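Local coordinates for sortase family protein (Streptococcus agalactiae, PDB 4D7W), which probably catalyses, as a class C sortase, the transpeptidation that links pilin subunits into pili on the streptococcal surface, at residues A[63-71]-A[126-137]. Residues are numbered along the deposited sequence; the frame is centred on the assembly and turned at random.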
loop_
_atom_site.group_PDB
_atom_site.type_symbol
_atom_site.label_atom_id
_atom_site.label_comp_id
_atom_site.label_asym_id
_atom_site.label_seq_id
_atom_site.Cartn_x
_atom_site.Cartn_y
_atom_site.Cartn_z
ATOM N N MET A 63 -2.555 -7.414 5.178
ATOM C CA MET A 63 -1.147 -7.082 5.446
ATOM C C MET A 63 -0.972 -6.113 6.596
ATOM O O MET A 63 0.157 -5.845 7.028
ATOM C CB MET A 63 -0.494 -6.409 4.234
ATOM C CG MET A 63 -0.028 -7.251 3.108
ATOM S SD MET A 63 0.513 -6.075 1.832
ATOM C CE MET A 63 0.766 -7.242 0.508
ATOM N N GLY A 64 -2.078 -5.523 7.031
ATOM C CA GLY A 64 -2.030 -4.394 7.941
ATOM C C GLY A 64 -3.079 -3.365 7.544
ATOM O O GLY A 64 -4.074 -3.708 6.931
ATOM N N TYR A 65 -2.871 -2.106 7.904
ATOM C CA TYR A 65 -3.879 -1.101 7.651
ATOM C C TYR A 65 -3.255 0.266 7.471
ATOM O O TYR A 65 -2.170 0.547 7.993
ATOM C CB TYR A 65 -4.920 -1.070 8.778
ATOM C CG TYR A 65 -4.396 -0.763 10.166
ATOM C CD1 TYR A 65 -3.901 -1.774 10.995
ATOM C CD2 TYR A 65 -4.435 0.535 10.669
ATOM C CE1 TYR A 65 -3.439 -1.488 12.279
ATOM C CE2 TYR A 65 -3.968 0.832 11.953
ATOM C CZ TYR A 65 -3.476 -0.182 12.752
ATOM O OH TYR A 65 -3.012 0.118 14.022
ATOM N N ILE A 66 -3.957 1.108 6.722
ATOM C CA ILE A 66 -3.485 2.447 6.417
ATOM C C ILE A 66 -4.339 3.479 7.149
ATOM O O ILE A 66 -5.543 3.292 7.324
ATOM C CB ILE A 66 -3.513 2.726 4.905
ATOM C CG1 ILE A 66 -2.928 4.106 4.600
ATOM C CG2 ILE A 66 -4.933 2.587 4.362
ATOM C CD1 ILE A 66 -2.918 4.433 3.117
ATOM N N SER A 67 -3.694 4.557 7.584
ATOM C CA SER A 67 -4.352 5.628 8.335
ATOM C C SER A 67 -4.070 6.965 7.687
ATOM O O SER A 67 -2.905 7.318 7.473
ATOM C CB SER A 67 -3.871 5.668 9.787
ATOM O OG SER A 67 -4.268 4.513 10.488
ATOM N N ILE A 68 -5.133 7.702 7.386
ATOM C CA ILE A 68 -5.020 9.009 6.757
ATOM C C ILE A 68 -5.879 9.994 7.525
ATOM O O ILE A 68 -6.986 10.342 7.081
ATOM C CB ILE A 68 -5.456 8.976 5.287
ATOM C CG1 ILE A 68 -4.883 7.738 4.598
ATOM C CG2 ILE A 68 -5.026 10.254 4.576
ATOM C CD1 ILE A 68 -5.280 7.621 3.157
ATOM N N PRO A 69 -5.371 10.436 8.685
ATOM C CA PRO A 69 -6.049 11.287 9.668
ATOM C C PRO A 69 -6.754 12.474 9.050
ATOM O O PRO A 69 -7.833 12.830 9.505
ATOM C CB PRO A 69 -4.901 11.753 10.567
ATOM C CG PRO A 69 -3.951 10.601 10.544
ATOM C CD PRO A 69 -4.010 10.072 9.127
ATOM N N LYS A 70 -6.157 13.078 8.030
ATOM C CA LYS A 70 -6.730 14.285 7.467
ATOM C C LYS A 70 -8.121 14.039 6.869
ATOM O O LYS A 70 -8.992 14.906 6.947
ATOM C CB LYS A 70 -5.802 14.881 6.412
ATOM C CG LYS A 70 -6.254 16.260 5.979
ATOM C CD LYS A 70 -5.385 16.832 4.880
ATOM C CE LYS A 70 -5.729 18.292 4.633
ATOM N NZ LYS A 70 -4.957 18.838 3.485
ATOM N N ILE A 71 -8.336 12.860 6.290
ATOM C CA ILE A 71 -9.618 12.555 5.664
ATOM C C ILE A 71 -10.347 11.418 6.372
ATOM O O ILE A 71 -11.283 10.838 5.819
ATOM C CB ILE A 71 -9.447 12.194 4.174
ATOM C CG1 ILE A 71 -8.581 10.933 4.024
ATOM C CG2 ILE A 71 -8.845 13.360 3.407
ATOM C CD1 ILE A 71 -8.238 10.581 2.589
ATOM N N LYS A 126 -8.323 15.591 -1.244
ATOM C CA LYS A 126 -8.169 16.589 -0.184
ATOM C C LYS A 126 -6.714 16.654 0.316
ATOM O O LYS A 126 -6.306 17.624 0.962
ATOM C CB LYS A 126 -9.121 16.303 0.985
ATOM C CG LYS A 126 -10.622 16.309 0.638
ATOM C CD LYS A 126 -11.096 17.659 0.148
ATOM C CE LYS A 126 -12.634 17.724 0.050
ATOM N NZ LYS A 126 -13.214 16.731 -0.907
ATOM N N LEU A 127 -5.934 15.617 0.019
ATOM C CA LEU A 127 -4.532 15.575 0.428
ATOM C C LEU A 127 -3.686 16.594 -0.305
ATOM O O LEU A 127 -3.900 16.872 -1.489
ATOM C CB LEU A 127 -3.949 14.188 0.201
ATOM C CG LEU A 127 -4.551 13.082 1.067
ATOM C CD1 LEU A 127 -3.847 11.760 0.813
ATOM C CD2 LEU A 127 -4.444 13.470 2.529
ATOM N N LYS A 128 -2.696 17.120 0.404
ATOM C CA LYS A 128 -1.876 18.221 -0.082
ATOM C C LYS A 128 -0.394 17.910 0.162
ATOM O O LYS A 128 -0.076 17.124 1.055
ATOM C CB LYS A 128 -2.292 19.503 0.631
ATOM C CG LYS A 128 -1.953 20.773 -0.086
ATOM C CD LYS A 128 -2.684 21.944 0.564
ATOM C CE LYS A 128 -4.165 21.637 0.769
ATOM N NZ LYS A 128 -4.889 22.799 1.363
ATOM N N VAL A 129 0.511 18.498 -0.621
ATOM C CA VAL A 129 1.945 18.343 -0.319
ATOM C C VAL A 129 2.193 18.686 1.154
ATOM O O VAL A 129 1.657 19.670 1.673
ATOM C CB VAL A 129 2.842 19.240 -1.210
ATOM C CG1 VAL A 129 4.307 19.113 -0.791
ATOM C CG2 VAL A 129 2.682 18.892 -2.670
ATOM N N GLY A 130 2.983 17.861 1.833
ATOM C CA GLY A 130 3.211 18.048 3.256
ATOM C C GLY A 130 2.379 17.189 4.199
ATOM O O GLY A 130 2.788 16.941 5.330
ATOM N N ASP A 131 1.207 16.741 3.751
ATOM C CA ASP A 131 0.348 15.908 4.594
ATOM C C ASP A 131 0.995 14.547 4.809
ATOM O O ASP A 131 1.824 14.135 4.008
ATOM C CB ASP A 131 -1.043 15.753 3.970
ATOM C CG ASP A 131 -1.830 17.063 3.973
ATOM O OD1 ASP A 131 -1.506 17.948 4.794
ATOM O OD2 ASP A 131 -2.768 17.206 3.165
ATOM N N HIS A 132 0.613 13.865 5.885
ATOM C CA HIS A 132 1.162 12.535 6.221
ATOM C C HIS A 132 0.105 11.436 6.221
ATOM O O HIS A 132 -1.065 11.681 6.513
ATOM C CB HIS A 132 1.816 12.531 7.615
ATOM C CG HIS A 132 3.006 13.430 7.754
ATOM N ND1 HIS A 132 3.926 13.283 8.771
ATOM C CD2 HIS A 132 3.425 14.488 7.022
ATOM C CE1 HIS A 132 4.862 14.208 8.655
ATOM N NE2 HIS A 132 4.582 14.953 7.602
ATOM N N TRP A 133 0.529 10.207 5.937
ATOM C CA TRP A 133 -0.243 9.030 6.341
ATOM C C TRP A 133 0.702 7.966 6.924
ATOM O O TRP A 133 1.935 8.098 6.870
ATOM C CB TRP A 133 -1.063 8.464 5.175
ATOM C CG TRP A 133 -0.270 7.775 4.103
ATOM C CD1 TRP A 133 0.091 6.465 4.072
ATOM C CD2 TRP A 133 0.220 8.356 2.887
ATOM N NE1 TRP A 133 0.794 6.190 2.924
ATOM C CE2 TRP A 133 0.879 7.334 2.174
ATOM C CE3 TRP A 133 0.157 9.641 2.328
ATOM C CZ2 TRP A 133 1.492 7.558 0.935
ATOM C CZ3 TRP A 133 0.761 9.862 1.096
ATOM C CH2 TRP A 133 1.423 8.825 0.418
ATOM N N THR A 134 0.121 6.945 7.537
ATOM C CA THR A 134 0.897 5.840 8.075
ATOM C C THR A 134 0.278 4.522 7.636
ATOM O O THR A 134 -0.938 4.431 7.420
ATOM C CB THR A 134 0.964 5.868 9.606
ATOM O OG1 THR A 134 -0.352 5.702 10.140
ATOM C CG2 THR A 134 1.559 7.180 10.114
ATOM N N VAL A 135 1.128 3.520 7.459
ATOM C CA VAL A 135 0.679 2.151 7.325
ATOM C C VAL A 135 1.211 1.419 8.556
ATOM O O VAL A 135 2.345 1.645 8.997
ATOM C CB VAL A 135 1.159 1.489 6.005
ATOM C CG1 VAL A 135 0.527 2.187 4.792
ATOM C CG2 VAL A 135 2.635 1.570 5.896
ATOM N N SER A 136 0.361 0.588 9.140
ATOM C CA SER A 136 0.723 -0.168 10.323
ATOM C C SER A 136 0.824 -1.613 9.909
ATOM O O SER A 136 -0.116 -2.160 9.344
ATOM C CB SER A 136 -0.307 0.028 11.425
ATOM O OG SER A 136 -0.485 1.417 11.658
ATOM N N ILE A 137 1.984 -2.209 10.150
ATOM C CA ILE A 137 2.250 -3.572 9.712
ATOM C C ILE A 137 2.867 -4.308 10.897
ATOM O O ILE A 137 3.899 -3.896 11.423
ATOM C CB ILE A 137 3.168 -3.581 8.472
ATOM C CG1 ILE A 137 2.426 -2.977 7.264
ATOM C CG2 ILE A 137 3.656 -4.985 8.160
ATOM C CD1 ILE A 137 3.335 -2.442 6.214
HETATM O O HOH W 1 -1.673 3.114 10.185
HETATM O O HOH W 2 -3.423 12.933 7.146
#
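With chi1 at 60°, the ring of Y65 stands between its own backbone N and carbonyl carbon and leans across to S136, whose CB lies over one ring face, 3.4 Å from CZ, in a CH-pi contact offset toward the rim. At the other end K70 starts with CG anti to its backbone N (chi1 -170°) and stays extended, so that NZ reaches the turn before the partner strand. Strands 63-68 and 132-137 run antiparallel as neighbours in the sortase beta-barrel. Y65 pairs with S136 and S67 with T134 through two backbone hydrogen bonds each; the straightest, S136 N to Y65 O, measures 2.8 Å. I66 and V135 form the non-hydrogen-bonded pair between them. G64 CA, with no side chain in the way, makes a CA-H...O contact with S136 O.

The sheet divides the contact into two faces. On that of Y65, S67, T134 and S136, one water joins the hydroxyls of both serines and T134. On the other, buried face, I66 CD1 meets W133 CD1 at 3.8 Å, and L171 of strand 167-175 packs against I66, I68 and W133; the indole NE1 of W133 is hydrogen-bonded to Q169 OE1. Farther along, I68 CG2 touches L127 CD2 at 3.9 Å.

Beyond strand 63-68, a second water connects K70 N with H132 O. The K128-D131 type II turn presents the carboxylate of D131: OD2 accepts from K128 N, from above the carboxylate plane, and from K70 NZ on its syn side, in a 2.7 Å salt bridge. K70 NZ also donates to K126 O at 3.1 Å.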